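Local coordinates for N-acetylneuraminic acid outer membrane channel protein NanC (Escherichia coli, PDB 2WJR) that forms a monomeric beta-barrel channel in the outer membrane that lets N-acetylneuraminic acid, a sialic acid, enter the bacterium, at residues G28-M33 / E57-I62; D66-R71 / V89-D94. The protein carries 1 engineered substitution. One frame throughout, in Å; residues are numbered along the deposited sequence.

Interaction 1: G28-M33 / E57-I62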
loop_
_atom_site.group_PDB
_atom_site.type_symbol
_atom_site.label_atom_id
_atom_site.label_comp_id
_atom_site.label_asym_id
_atom_site.label_seq_id
_atom_site.Cartn_x
_atom_site.Cartn_y
_atom_site.Cartn_z
ATOM N N GLY A 28 -4.781 4.302 -21.226
ATOM C CA GLY A 28 -4.748 5.010 -19.925
ATOM C C GLY A 28 -5.208 4.183 -18.720
ATOM O O GLY A 28 -4.883 4.524 -17.569
ATOM N N TRP A 29 -5.957 3.115 -18.968
ATOM C CA TRP A 29 -6.411 2.229 -17.889
ATOM C C TRP A 29 -5.230 1.516 -17.256
ATOM O O TRP A 29 -4.258 1.154 -17.937
ATOM C CB TRP A 29 -7.447 1.206 -18.370
ATOM C CG TRP A 29 -8.772 1.838 -18.617
ATOM C CD1 TRP A 29 -9.265 2.259 -19.816
ATOM C CD2 TRP A 29 -9.758 2.167 -17.639
ATOM N NE1 TRP A 29 -10.493 2.837 -19.647
ATOM C CE2 TRP A 29 -10.829 2.784 -18.321
ATOM C CE3 TRP A 29 -9.846 1.992 -16.253
ATOM C CZ2 TRP A 29 -11.979 3.231 -17.664
ATOM C CZ3 TRP A 29 -10.983 2.445 -15.597
ATOM C CH2 TRP A 29 -12.037 3.055 -16.303
ATOM N N TRP A 30 -5.318 1.320 -15.937
ATOM C CA TRP A 30 -4.315 0.576 -15.194
ATOM C C TRP A 30 -5.033 -0.291 -14.161
ATOM O O TRP A 30 -6.035 0.132 -13.601
ATOM C CB TRP A 30 -3.345 1.528 -14.501
ATOM C CG TRP A 30 -2.216 0.847 -13.764
ATOM C CD1 TRP A 30 -0.995 0.525 -14.255
ATOM C CD2 TRP A 30 -2.229 0.419 -12.397
ATOM N NE1 TRP A 30 -0.247 -0.072 -13.285
ATOM C CE2 TRP A 30 -0.984 -0.154 -12.132
ATOM C CE3 TRP A 30 -3.186 0.462 -11.383
ATOM C CZ2 TRP A 30 -0.651 -0.682 -10.880
ATOM C CZ3 TRP A 30 -2.858 -0.066 -10.131
ATOM C CH2 TRP A 30 -1.606 -0.628 -9.896
ATOM N N ALA A 31 -4.549 -1.507 -13.959
ATOM C CA ALA A 31 -5.128 -2.415 -12.964
ATOM C C ALA A 31 -4.100 -3.334 -12.327
ATOM O O ALA A 31 -3.029 -3.628 -12.885
ATOM C CB ALA A 31 -6.285 -3.242 -13.533
ATOM N N SER A 32 -4.463 -3.795 -11.143
ATOM C CA SER A 32 -3.629 -4.678 -10.360
ATOM C C SER A 32 -4.534 -5.613 -9.564
ATOM O O SER A 32 -5.631 -5.231 -9.145
ATOM C CB SER A 32 -2.763 -3.855 -9.406
ATOM O OG SER A 32 -1.784 -4.664 -8.779
ATOM N N MET A 33 -4.097 -6.848 -9.414
ATOM C CA MET A 33 -4.726 -7.799 -8.510
ATOM C C MET A 33 -3.605 -8.359 -7.657
ATOM O O MET A 33 -2.525 -8.646 -8.159
ATOM C CB MET A 33 -5.450 -8.915 -9.275
ATOM C CG MET A 33 -6.609 -8.415 -10.158
ATOM N N GLU A 57 -7.167 -3.315 -7.716
ATOM C CA GLU A 57 -7.034 -1.882 -7.909
ATOM C C GLU A 57 -7.204 -1.541 -9.384
ATOM O O GLU A 57 -6.676 -2.260 -10.245
ATOM C CB GLU A 57 -5.676 -1.409 -7.418
ATOM C CG GLU A 57 -5.535 0.086 -7.390
ATOM C CD GLU A 57 -4.338 0.558 -6.625
ATOM O OE1 GLU A 57 -3.644 -0.285 -5.995
ATOM O OE2 GLU A 57 -4.087 1.784 -6.644
ATOM N N VAL A 58 -7.971 -0.483 -9.651
ATOM C CA VAL A 58 -8.164 0.029 -11.009
ATOM C C VAL A 58 -8.140 1.553 -11.000
ATOM O O VAL A 58 -8.764 2.199 -10.153
ATOM C CB VAL A 58 -9.481 -0.466 -11.647
ATOM C CG1 VAL A 58 -9.485 -1.990 -11.747
ATOM C CG2 VAL A 58 -10.706 0.051 -10.879
ATOM N N ASN A 59 -7.404 2.137 -11.940
ATOM C CA ASN A 59 -7.435 3.571 -12.111
ATOM C C ASN A 59 -7.310 3.902 -13.590
ATOM O O ASN A 59 -7.017 3.017 -14.408
ATOM C CB ASN A 59 -6.401 4.307 -11.235
ATOM C CG ASN A 59 -4.964 4.048 -11.621
ATOM O OD1 ASN A 59 -4.560 4.239 -12.770
ATOM N ND2 ASN A 59 -4.155 3.699 -10.639
ATOM N N TYR A 60 -7.561 5.162 -13.909
ATOM C CA TYR A 60 -7.454 5.646 -15.286
ATOM C C TYR A 60 -6.530 6.858 -15.308
ATOM O O TYR A 60 -6.755 7.818 -14.574
ATOM C CB TYR A 60 -8.846 6.004 -15.815
ATOM C CG TYR A 60 -8.772 6.589 -17.189
ATOM C CD1 TYR A 60 -8.625 5.760 -18.299
ATOM C CD2 TYR A 60 -8.777 7.977 -17.381
ATOM C CE1 TYR A 60 -8.520 6.290 -19.569
ATOM C CE2 TYR A 60 -8.645 8.518 -18.655
ATOM C CZ TYR A 60 -8.527 7.668 -19.746
ATOM O OH TYR A 60 -8.429 8.199 -21.027
ATOM N N ALA A 61 -5.495 6.813 -16.143
ATOM C CA ALA A 61 -4.501 7.875 -16.202
ATOM C C ALA A 61 -4.935 8.977 -17.165
ATOM O O ALA A 61 -4.994 8.752 -18.386
ATOM C CB ALA A 61 -3.149 7.307 -16.616
ATOM N N ILE A 62 -5.276 10.138 -16.608
ATOM C CA ILE A 62 -5.585 11.355 -17.363
ATOM C C ILE A 62 -4.292 12.159 -17.560
ATOM O O ILE A 62 -3.693 12.646 -16.597
ATOM C CB ILE A 62 -6.620 12.239 -16.645
ATOM C CG1 ILE A 62 -7.867 11.439 -16.305
ATOM C CG2 ILE A 62 -6.975 13.504 -17.485
ATOM C CD1 ILE A 62 -8.784 12.157 -15.301
#
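W29 and Y60 face each other across a non-hydrogen-bonded antiparallel pair, and the tyrosine ring turns its edge toward the indole in a T-shaped arrangement, with the planes 63° apart. Y60 CD1 stands over the indole face, 3.7 Å from W29 CE2, while Y60 CB makes a CH-pi contact above the six-membered ring. W29 CG lies anti to its carbonyl carbon (chi1 -73°), whereas Y60 CG is anti to its backbone N, so the two CG atoms take different positions about their backbones. The two aromatic side chains cross at about a right angle. On the same face, in the conformer given, V58 CG1 lies 3.9 Å from A31 CB.

The other face carries polar partners. N59 holds CG between its backbone N and carbonyl carbon (chi1 67°), and its amide lies nearly parallel to the W30 indole, with ND2 3.5 Å from W30 CE3. At the rim of that indole, E57 CG comes within 3.8 Å of W30 CZ3.

Beneath these groups, W30 N donates to N59 O (2.8 Å) and N59 N returns a bond to W30 O (2.9 Å); S32 and E57 form a second such pair. Where strand pairing ends, A61 N bonds to G28 O at 2.8 Å. The positive phi of G28 suits glycine, and a side chain there would run into the Y60 ring.

Further out, N59 OD1 accepts from R71 and ND2 bonds to Y88, so both ends of the amide are engaged and its rotation is fixed. Alternation along the strands is consistent with a barrel wall of two chemistries: W29, Y60, A31 and V58 suit a lipid-facing side, whereas N59 and E57, with W30 among them, supply hydrogen-bonding groups expected of a channel lining.

Interaction 2: D66-R71 / V89-D94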
loop_
_atom_site.group_PDB
_atom_site.type_symbol
_atom_site.label_atom_id
_atom_site.label_comp_id
_atom_site.label_asym_id
_atom_site.label_seq_id
_atom_site.Cartn_x
_atom_site.Cartn_y
_atom_site.Cartn_z
ATOM N N ASP A 66 2.942 16.253 -20.505
ATOM C CA ASP A 66 3.932 15.170 -20.563
ATOM C C ASP A 66 4.489 14.765 -19.194
ATOM O O ASP A 66 5.085 13.694 -19.072
ATOM C CB ASP A 66 5.104 15.544 -21.481
ATOM C CG ASP A 66 4.699 15.611 -22.938
ATOM O OD1 ASP A 66 4.172 14.598 -23.466
ATOM O OD2 ASP A 66 4.932 16.682 -23.548
ATOM N N GLN A 67 4.274 15.611 -18.188
ATOM C CA GLN A 67 4.804 15.403 -16.842
ATOM C C GLN A 67 3.729 15.088 -15.783
ATOM O O GLN A 67 4.032 14.417 -14.801
ATOM C CB GLN A 67 5.560 16.653 -16.388
ATOM C CG GLN A 67 6.942 16.838 -17.014
ATOM C CD GLN A 67 7.557 18.173 -16.631
ATOM O OE1 GLN A 67 7.233 19.194 -17.232
ATOM N NE2 GLN A 67 8.463 18.172 -15.660
ATOM N N TRP A 68 2.513 15.592 -15.975
ATOM C CA TRP A 68 1.426 15.519 -14.973
ATOM C C TRP A 68 0.326 14.543 -15.360
ATOM O O TRP A 68 -0.195 14.593 -16.487
ATOM C CB TRP A 68 0.805 16.905 -14.758
ATOM C CG TRP A 68 1.700 17.819 -14.028
ATOM C CD1 TRP A 68 2.625 18.688 -14.567
ATOM C CD2 TRP A 68 1.778 17.975 -12.611
ATOM N NE1 TRP A 68 3.271 19.369 -13.558
ATOM C CE2 TRP A 68 2.767 18.957 -12.351
ATOM C CE3 TRP A 68 1.111 17.380 -11.533
ATOM C CZ2 TRP A 68 3.117 19.335 -11.059
ATOM C CZ3 TRP A 68 1.434 17.777 -10.262
ATOM C CH2 TRP A 68 2.437 18.740 -10.028
ATOM N N THR A 69 -0.047 13.667 -14.416
ATOM C CA THR A 69 -1.139 12.703 -14.599
ATOM C C THR A 69 -2.059 12.708 -13.360
ATOM O O THR A 69 -1.575 12.762 -12.234
ATOM C CB THR A 69 -0.584 11.271 -14.789
ATOM O OG1 THR A 69 0.330 11.245 -15.896
ATOM C CG2 THR A 69 -1.722 10.232 -15.093
ATOM N N VAL A 70 -3.362 12.662 -13.588
ATOM C CA VAL A 70 -4.358 12.517 -12.522
ATOM C C VAL A 70 -4.998 11.153 -12.735
ATOM O O VAL A 70 -5.467 10.843 -13.862
ATOM C CB VAL A 70 -5.450 13.629 -12.567
ATOM C CG1 VAL A 70 -6.538 13.426 -11.467
ATOM C CG2 VAL A 70 -4.814 14.995 -12.392
ATOM N N ARG A 71 -5.033 10.352 -11.667
ATOM C CA ARG A 71 -5.612 9.007 -11.704
ATOM C C ARG A 71 -6.772 8.832 -10.711
ATOM O O ARG A 71 -6.545 8.495 -9.535
ATOM C CB ARG A 71 -4.551 7.957 -11.396
ATOM C CG ARG A 71 -3.511 7.768 -12.474
ATOM C CD ARG A 71 -2.389 6.864 -11.990
ATOM N NE ARG A 71 -1.307 6.746 -12.958
ATOM C CZ ARG A 71 -1.223 5.835 -13.929
ATOM N NH1 ARG A 71 -0.152 5.839 -14.718
ATOM N NH2 ARG A 71 -2.177 4.919 -14.119
ATOM N N VAL A 89 -8.186 9.523 -5.593
ATOM C CA VAL A 89 -7.546 10.272 -6.669
ATOM C C VAL A 89 -6.068 10.387 -6.388
ATOM O O VAL A 89 -5.658 10.805 -5.288
ATOM C CB VAL A 89 -8.151 11.667 -6.875
ATOM C CG1 VAL A 89 -7.410 12.404 -8.047
ATOM C CG2 VAL A 89 -9.637 11.556 -7.157
ATOM N N LYS A 90 -5.257 10.041 -7.389
ATOM C CA LYS A 90 -3.818 10.149 -7.294
ATOM C C LYS A 90 -3.331 11.209 -8.282
ATOM O O LYS A 90 -3.736 11.208 -9.444
ATOM C CB LYS A 90 -3.119 8.820 -7.576
ATOM C CG LYS A 90 -1.594 8.879 -7.373
ATOM C CD LYS A 90 -0.921 7.532 -7.547
ATOM C CE LYS A 90 0.566 7.667 -7.379
ATOM N NZ LYS A 90 1.229 6.330 -7.380
ATOM N N LEU A 91 -2.472 12.096 -7.812
ATOM C CA LEU A 91 -1.803 13.065 -8.676
ATOM C C LEU A 91 -0.336 12.698 -8.775
ATOM O O LEU A 91 0.314 12.504 -7.763
ATOM C CB LEU A 91 -1.983 14.460 -8.090
ATOM C CG LEU A 91 -1.317 15.624 -8.805
ATOM C CD1 LEU A 91 -2.014 15.867 -10.164
ATOM C CD2 LEU A 91 -1.430 16.833 -7.868
ATOM N N SER A 92 0.191 12.652 -10.002
ATOM C CA SER A 92 1.534 12.227 -10.267
ATOM C C SER A 92 2.279 13.282 -11.096
ATOM O O SER A 92 1.723 13.837 -12.038
ATOM C CB SER A 92 1.455 10.924 -11.041
ATOM O OG SER A 92 2.722 10.468 -11.388
ATOM N N TRP A 93 3.512 13.578 -10.702
ATOM C CA TRP A 93 4.349 14.523 -11.425
ATOM C C TRP A 93 5.732 13.941 -11.713
ATOM O O TRP A 93 6.493 13.692 -10.800
ATOM C CB TRP A 93 4.468 15.798 -10.607
ATOM C CG TRP A 93 5.322 16.845 -11.216
ATOM C CD1 TRP A 93 5.423 17.163 -12.552
ATOM C CD2 TRP A 93 6.156 17.770 -10.520
ATOM N NE1 TRP A 93 6.292 18.221 -12.717
ATOM C CE2 TRP A 93 6.755 18.606 -11.489
ATOM C CE3 TRP A 93 6.468 17.967 -9.167
ATOM C CZ2 TRP A 93 7.648 19.619 -11.148
ATOM C CZ3 TRP A 93 7.349 18.977 -8.834
ATOM C CH2 TRP A 93 7.923 19.793 -9.822
ATOM N N ASP A 94 6.054 13.719 -12.988
ATOM C CA ASP A 94 7.429 13.399 -13.368
ATOM C C ASP A 94 8.233 14.680 -13.449
ATOM O O ASP A 94 8.341 15.287 -14.521
ATOM C CB ASP A 94 7.490 12.666 -14.720
ATOM C CG ASP A 94 6.894 11.272 -14.657
ATOM O OD1 ASP A 94 7.129 10.538 -13.672
ATOM O OD2 ASP A 94 6.186 10.909 -15.604
HETATM O O HOH W 1 4.133 11.558 -17.004
HETATM O O HOH W 2 2.994 11.877 -14.258
HETATM O O HOH W 3 1.223 8.166 -13.088
#
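The periplasmic end of the beta hairpin made by strands 68-79 and 82-94 is tied together by a pair of tryptophans, W68 and W93, which sit on one face of the barrel wall close to the membrane boundary. Their indoles form an offset stack, the W68 six-membered ring over the W93 five-membered ring, with centroids 4.0 Å apart and planes only 9° from parallel. The fit is tight: W93 CD1 lies 3.2 Å from W68 CE2, and W93 CB adds a CH-pi contact to the same face. W93 CG is anti to its backbone N (chi1 179°), and a chi2 of 38° sets the turn of the indole that lies flat against W68. L91 CD1 meets the edge of the W68 indole at CE3 (3.7 Å) and also touches V70 CG2, continuing the apolar face. An alanine in place of W68 would probably leave one face of W93 without its stacking partner and open a gap beside L91.

Just beyond the stack, Q67 NE2 reaches back to D94 O (3.1 Å), with the acceptor close to the amide plane, while D94 N bonds to Q67 O at 2.8 Å. Paired backbone bonds then join T69 with S92 and R71 with K90.

The reverse face is polar and hydrated. One water hydrogen-bonds to Q67 O, T69 OG1 and S92 OG; another accepts from R71 NE (2.9 Å). R71 NH2 has N59 as partner, D94 OD1 and S92 OG are held by N100, and K90 makes a cation-pi contact with Y132 and a salt bridge to a bound buffer sulfonate, probably left from crystallisation. The two basic side chains on this polar face, R71 and K90, would probably favour anions, consistent with the channel's weak anion selectivity.

How the interactions relate
Along the chain the two contacts come in series. Interaction 1 closes first: strand 29-40 runs outward, an extracellular loop follows, and strand 53-63 returns to pair with it near the periplasmic side. A short periplasmic turn leads into strand 68-79, and interaction 2 closes the next hairpin where strand 82-94 comes back. Neither encloses or crosses the other. They meet through the neighbouring strands 53-63 and 68-79: a side-chain bond joins the two interactions, I62 N probably hydrogen-bonds to V70 O, and A61 packs against R71. Four consecutive strands are thereby joined edge to edge into one stretch of the barrel wall at its periplasmic end.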